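Local coordinates for tail fiber protein (Acinetobacter phage AM24, PDB 5W5P), which is a trimeric tailspike that probably binds, and may degrade, the capsular polysaccharide of its Acinetobacter host, at residues 314-319 with 336-341; 372-377 with 409-414. All blocks are in the same frame, centred on the assembly; numbering follows the deposited sequence.

Contact 1: 314-319 with 336-341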
# COMPACT_ATOMS: atom_id res chain seq x y z
N ASN A 314 4.82 9.06 1.56
CA ASN A 314 5.25 10.41 1.28
C ASN A 314 6.48 10.77 2.11
O ASN A 314 6.75 10.19 3.16
CB ASN A 314 4.14 11.42 1.59
CG ASN A 314 3.01 11.37 0.58
OD1 ASN A 314 3.18 11.76 -0.58
ND2 ASN A 314 1.85 10.91 1.02
N LEU A 315 7.23 11.76 1.61
CA LEU A 315 8.24 12.45 2.40
C LEU A 315 7.67 13.79 2.83
O LEU A 315 7.09 14.51 2.00
CB LEU A 315 9.53 12.63 1.60
CG LEU A 315 10.55 13.69 2.01
CD1 LEU A 315 11.37 13.23 3.19
CD2 LEU A 315 11.46 14.01 0.84
N TRP A 316 7.81 14.12 4.11
CA TRP A 316 7.26 15.35 4.69
C TRP A 316 8.26 15.87 5.73
O TRP A 316 8.19 15.49 6.90
CB TRP A 316 5.88 15.11 5.29
CG TRP A 316 5.10 16.36 5.55
CD1 TRP A 316 4.86 16.94 6.77
CD2 TRP A 316 4.43 17.17 4.58
NE1 TRP A 316 4.09 18.07 6.61
CE2 TRP A 316 3.81 18.23 5.28
CE3 TRP A 316 4.29 17.11 3.19
CZ2 TRP A 316 3.07 19.22 4.63
CZ3 TRP A 316 3.56 18.09 2.55
CH2 TRP A 316 2.96 19.13 3.27
N GLU A 317 9.17 16.73 5.29
CA GLU A 317 10.27 17.20 6.11
C GLU A 317 10.26 18.73 6.18
O GLU A 317 9.97 19.40 5.19
CB GLU A 317 11.61 16.71 5.56
CG GLU A 317 12.77 16.76 6.54
CD GLU A 317 13.96 15.96 6.05
OE1 GLU A 317 13.89 15.41 4.93
OE2 GLU A 317 14.97 15.87 6.79
N SER A 318 10.58 19.26 7.37
CA SER A 318 10.66 20.71 7.59
C SER A 318 9.40 21.41 7.10
O SER A 318 9.45 22.51 6.55
CB SER A 318 11.91 21.29 6.92
OG SER A 318 13.07 20.59 7.31
N SER A 319 8.26 20.77 7.31
CA SER A 319 7.01 21.19 6.71
C SER A 319 5.98 21.53 7.78
O SER A 319 6.29 21.58 8.98
CB SER A 319 6.51 20.10 5.77
OG SER A 319 7.26 20.06 4.57
N ASN A 336 4.29 6.73 5.75
CA ASN A 336 4.79 8.08 5.53
C ASN A 336 6.07 8.33 6.33
O ASN A 336 6.36 7.65 7.32
CB ASN A 336 3.73 9.12 5.89
CG ASN A 336 2.60 9.17 4.89
OD1 ASN A 336 2.83 9.43 3.70
ND2 ASN A 336 1.39 8.89 5.34
N TYR A 337 6.84 9.31 5.87
CA TYR A 337 8.10 9.70 6.48
C TYR A 337 7.96 11.16 6.90
O TYR A 337 7.98 12.06 6.06
CB TYR A 337 9.26 9.49 5.50
CG TYR A 337 10.64 9.89 5.98
CD1 TYR A 337 11.03 11.23 6.02
CD2 TYR A 337 11.57 8.93 6.36
CE1 TYR A 337 12.29 11.59 6.44
CE2 TYR A 337 12.84 9.29 6.78
CZ TYR A 337 13.19 10.62 6.81
OH TYR A 337 14.45 11.00 7.23
N PHE A 338 7.82 11.39 8.21
CA PHE A 338 7.78 12.72 8.78
C PHE A 338 9.06 12.98 9.56
O PHE A 338 9.51 12.12 10.32
CB PHE A 338 6.57 12.89 9.70
CG PHE A 338 5.25 12.62 9.03
CD1 PHE A 338 4.65 13.59 8.25
CD2 PHE A 338 4.60 11.41 9.21
CE1 PHE A 338 3.43 13.35 7.63
CE2 PHE A 338 3.38 11.16 8.61
CZ PHE A 338 2.79 12.13 7.82
N GLU A 339 9.64 14.16 9.36
CA GLU A 339 10.90 14.51 10.01
C GLU A 339 10.97 16.01 10.23
O GLU A 339 10.97 16.78 9.27
CB GLU A 339 12.09 14.04 9.17
CG GLU A 339 13.45 14.32 9.80
CD GLU A 339 13.59 13.69 11.17
OE1 GLU A 339 13.18 12.52 11.33
OE2 GLU A 339 14.11 14.35 12.09
N GLY A 340 11.05 16.42 11.50
CA GLY A 340 11.31 17.80 11.89
C GLY A 340 10.41 18.85 11.27
O GLY A 340 10.90 19.78 10.62
N ASN A 341 9.10 18.73 11.47
CA ASN A 341 8.13 19.63 10.88
C ASN A 341 7.69 20.65 11.93
O ASN A 341 7.15 20.28 12.97
CB ASN A 341 6.93 18.85 10.35
CG ASN A 341 7.33 17.85 9.27
OD1 ASN A 341 7.67 18.24 8.15
ND2 ASN A 341 7.29 16.56 9.60
O HOH W 1 15.75 13.46 5.91
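Leu315, Trp316 and Glu317 pair in parallel with Tyr337, Phe338 and Glu339, the two short strands running 7° apart at a closest approach of 4.8 Å, as successive coils of a beta-helix do. At their start Asn314 and Asn336 run alongside each other in the same direction, amide planes 9° apart. Asn336 OD1 accepts both the backbone N of Asn314 (2.9 Å) and its ND2, from opposite faces of the carbonyl plane. Asn314 ND2 has a second partner in Val284 O, Asn336 ND2 bonds Cys311 O, and Asn314 OD1 takes Asn287 N, continuing the pattern. On the face of Trp316 and Phe338, Trp316 CB rests 3.5 Å from Phe338 CD1, while Trp316 CD1 sits at the edge of the phenyl ring, in its plane; Phe322 meets both rings edge-to-face. The other face carries Leu315, whose CD1 touches Tyr337 CD1 at 3.5 Å, and both side chains pack on a second subunit. Glu317 OE2 passes 3.7 Å from Glu339 CG; Glu339 then bends at chi2 and the carboxylates diverge, planes 81° apart. A water donates to Glu317 OE2 and also bonds Tyr337 OH. Farther on, Asn341 OD1 takes Ser319 N on a lone pair at 2.7 Å, and Asn341 ND2 bonds Trp316 O at 3.0 Å from above the carbonyl plane, with Glu339 N donating from the other face. This buried amide satisfies one N-H and supplies one of two bonds to Trp316 O, whereas Glu317 OE2 and Glu339 OE2, 5.6 Å apart, probably repel each other at the partly exposed margin.

Contact 2: 372-377 with 409-414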
# COMPACT_ATOMS: atom_id res chain seq x y z
N ASN A 372 4.02 4.44 9.86
CA ASN A 372 4.51 5.80 9.71
C ASN A 372 5.62 6.08 10.71
O ASN A 372 5.65 5.51 11.80
CB ASN A 372 3.38 6.81 9.90
CG ASN A 372 2.24 6.59 8.93
OD1 ASN A 372 2.28 7.04 7.79
ND2 ASN A 372 1.21 5.87 9.38
N GLN A 373 6.54 6.97 10.34
CA GLN A 373 7.51 7.52 11.28
C GLN A 373 7.15 8.97 11.54
O GLN A 373 7.19 9.80 10.62
CB GLN A 373 8.94 7.43 10.76
CG GLN A 373 9.93 8.20 11.62
CD GLN A 373 11.30 8.33 10.98
OE1 GLN A 373 11.61 9.34 10.35
NE2 GLN A 373 12.14 7.31 11.17
N PHE A 374 6.81 9.27 12.78
CA PHE A 374 6.51 10.64 13.20
C PHE A 374 7.73 11.22 13.92
O PHE A 374 7.78 11.33 15.14
CB PHE A 374 5.28 10.66 14.09
CG PHE A 374 4.05 10.07 13.46
CD1 PHE A 374 3.34 10.77 12.49
CD2 PHE A 374 3.57 8.83 13.87
CE1 PHE A 374 2.20 10.23 11.92
CE2 PHE A 374 2.43 8.28 13.30
CZ PHE A 374 1.74 8.98 12.33
N GLY A 375 8.73 11.58 13.11
CA GLY A 375 9.94 12.18 13.64
C GLY A 375 9.76 13.65 13.97
O GLY A 375 9.71 14.49 13.07
N ALA A 376 9.66 13.97 15.25
CA ALA A 376 9.28 15.31 15.67
C ALA A 376 10.49 16.23 15.78
O ALA A 376 11.60 15.79 16.11
CB ALA A 376 8.56 15.27 17.02
N ALA A 377 10.27 17.50 15.49
CA ALA A 377 11.20 18.53 15.93
C ALA A 377 11.24 18.55 17.46
O ALA A 377 10.31 18.09 18.13
CB ALA A 377 10.78 19.90 15.39
N VAL A 409 -1.10 0.79 13.78
CA VAL A 409 -0.35 -0.45 13.74
C VAL A 409 1.07 -0.15 13.27
O VAL A 409 1.27 0.40 12.18
CB VAL A 409 -1.01 -1.49 12.81
CG1 VAL A 409 -0.09 -2.70 12.61
CG2 VAL A 409 -2.38 -1.91 13.35
N GLY A 410 2.06 -0.50 14.09
CA GLY A 410 3.44 -0.50 13.66
C GLY A 410 4.05 0.85 13.35
O GLY A 410 5.02 0.91 12.59
N ASN A 411 3.51 1.93 13.92
CA ASN A 411 4.05 3.26 13.71
C ASN A 411 5.17 3.56 14.71
O ASN A 411 5.34 2.86 15.70
CB ASN A 411 2.95 4.32 13.84
CG ASN A 411 1.77 4.05 12.92
OD1 ASN A 411 1.81 4.40 11.74
ND2 ASN A 411 0.73 3.43 13.46
N TRP A 412 5.92 4.62 14.43
CA TRP A 412 7.05 5.04 15.25
C TRP A 412 6.96 6.54 15.47
O TRP A 412 6.90 7.31 14.50
CB TRP A 412 8.39 4.70 14.60
CG TRP A 412 9.59 4.90 15.49
CD1 TRP A 412 10.30 3.93 16.14
CD2 TRP A 412 10.23 6.15 15.81
NE1 TRP A 412 11.33 4.50 16.85
CE2 TRP A 412 11.31 5.85 16.67
CE3 TRP A 412 9.99 7.48 15.46
CZ2 TRP A 412 12.15 6.84 17.18
CZ3 TRP A 412 10.82 8.47 15.98
CH2 TRP A 412 11.89 8.14 16.83
N THR A 413 6.98 6.96 16.73
CA THR A 413 6.99 8.38 17.07
C THR A 413 7.99 8.62 18.19
O THR A 413 8.39 7.71 18.91
CB THR A 413 5.60 8.88 17.49
OG1 THR A 413 5.59 10.31 17.51
CG2 THR A 413 5.22 8.35 18.87
N ASN A 414 8.41 9.88 18.30
CA ASN A 414 9.17 10.35 19.46
C ASN A 414 8.58 11.65 19.99
O ASN A 414 9.25 12.39 20.71
CB ASN A 414 10.65 10.51 19.14
CG ASN A 414 10.92 11.58 18.08
OD1 ASN A 414 10.00 12.09 17.43
ND2 ASN A 414 12.19 11.90 17.89
O HOH W 2 13.16 13.63 15.75
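Asn372 and Asn411 begin the pairing of two successive turns of a right-handed parallel beta-helix, their aligned, nearly coplanar amides only 5° apart. Hydrogen bonding dominates here. Asn411 OD1 receives Asn372 ND2 at 2.8 Å and the backbone N of Asn372 at 2.9 Å, so two donors of one residue grip a single buried oxygen; Asn411 ND2 turns to Phe369 O and Asn430 OD1, and Asn372 ND2 also bonds Phe333 O. Backbone bonds from Trp412 N to Asn372 O and from Phe374 N to Trp412 O then hold the strands in parallel register.

Van der Waals packing divides between the two faces. Trp412 sets CE3 3.9 Å from Gln373 CG, the two side chains running alongside each other, and the indole stacks on Tyr329 of a second subunit. The opposite face carries Phe374 and Thr413, which cross at a slant: Phe374 CB lies 3.9 Å from Thr413 CB, and Phe374 CE2 reaches Asn411 CB at 4.0 Å. Thr413 OG1 has its polar partners in Asp388 OD2 and Ala415 N.

At Asn414, polar bonding resumes through a side chain. Its CG stands between its backbone N and carbonyl carbon (chi1 63°), and the amide beyond comes close to Ala376. A water accepts from Asn414 ND2 and donates to Ala376 O, while Asn414 OD1 takes Ala376 N at 2.9 Å, in the carbonyl plane and nearly straight, with 171° at the hydrogen.

How the contacts relate
Contact 1 and contact 2 are consecutive samples of one repeating wall, their centres about 10 Å apart and each about 17 Å from the centre of the chain. Segments 336-341 and 372-377 are themselves neighbours, so four strand segments follow one another in series along the beta-helix. Backbone bonds tie Gln373 to Asn336 and Phe338, and Gly375 to Phe338. Among the other links, Asn372 OD1 probably accepts Asn336 N (2.9 Å), carrying the run of asparagines across both contacts; Phe338 CD2 packs on Phe374 CD1 at 3.6 Å; and Gly340 N probably bonds Gly375 O at 2.8 Å. Both contacts also touch the second subunit, which places this wall at the trimer interface.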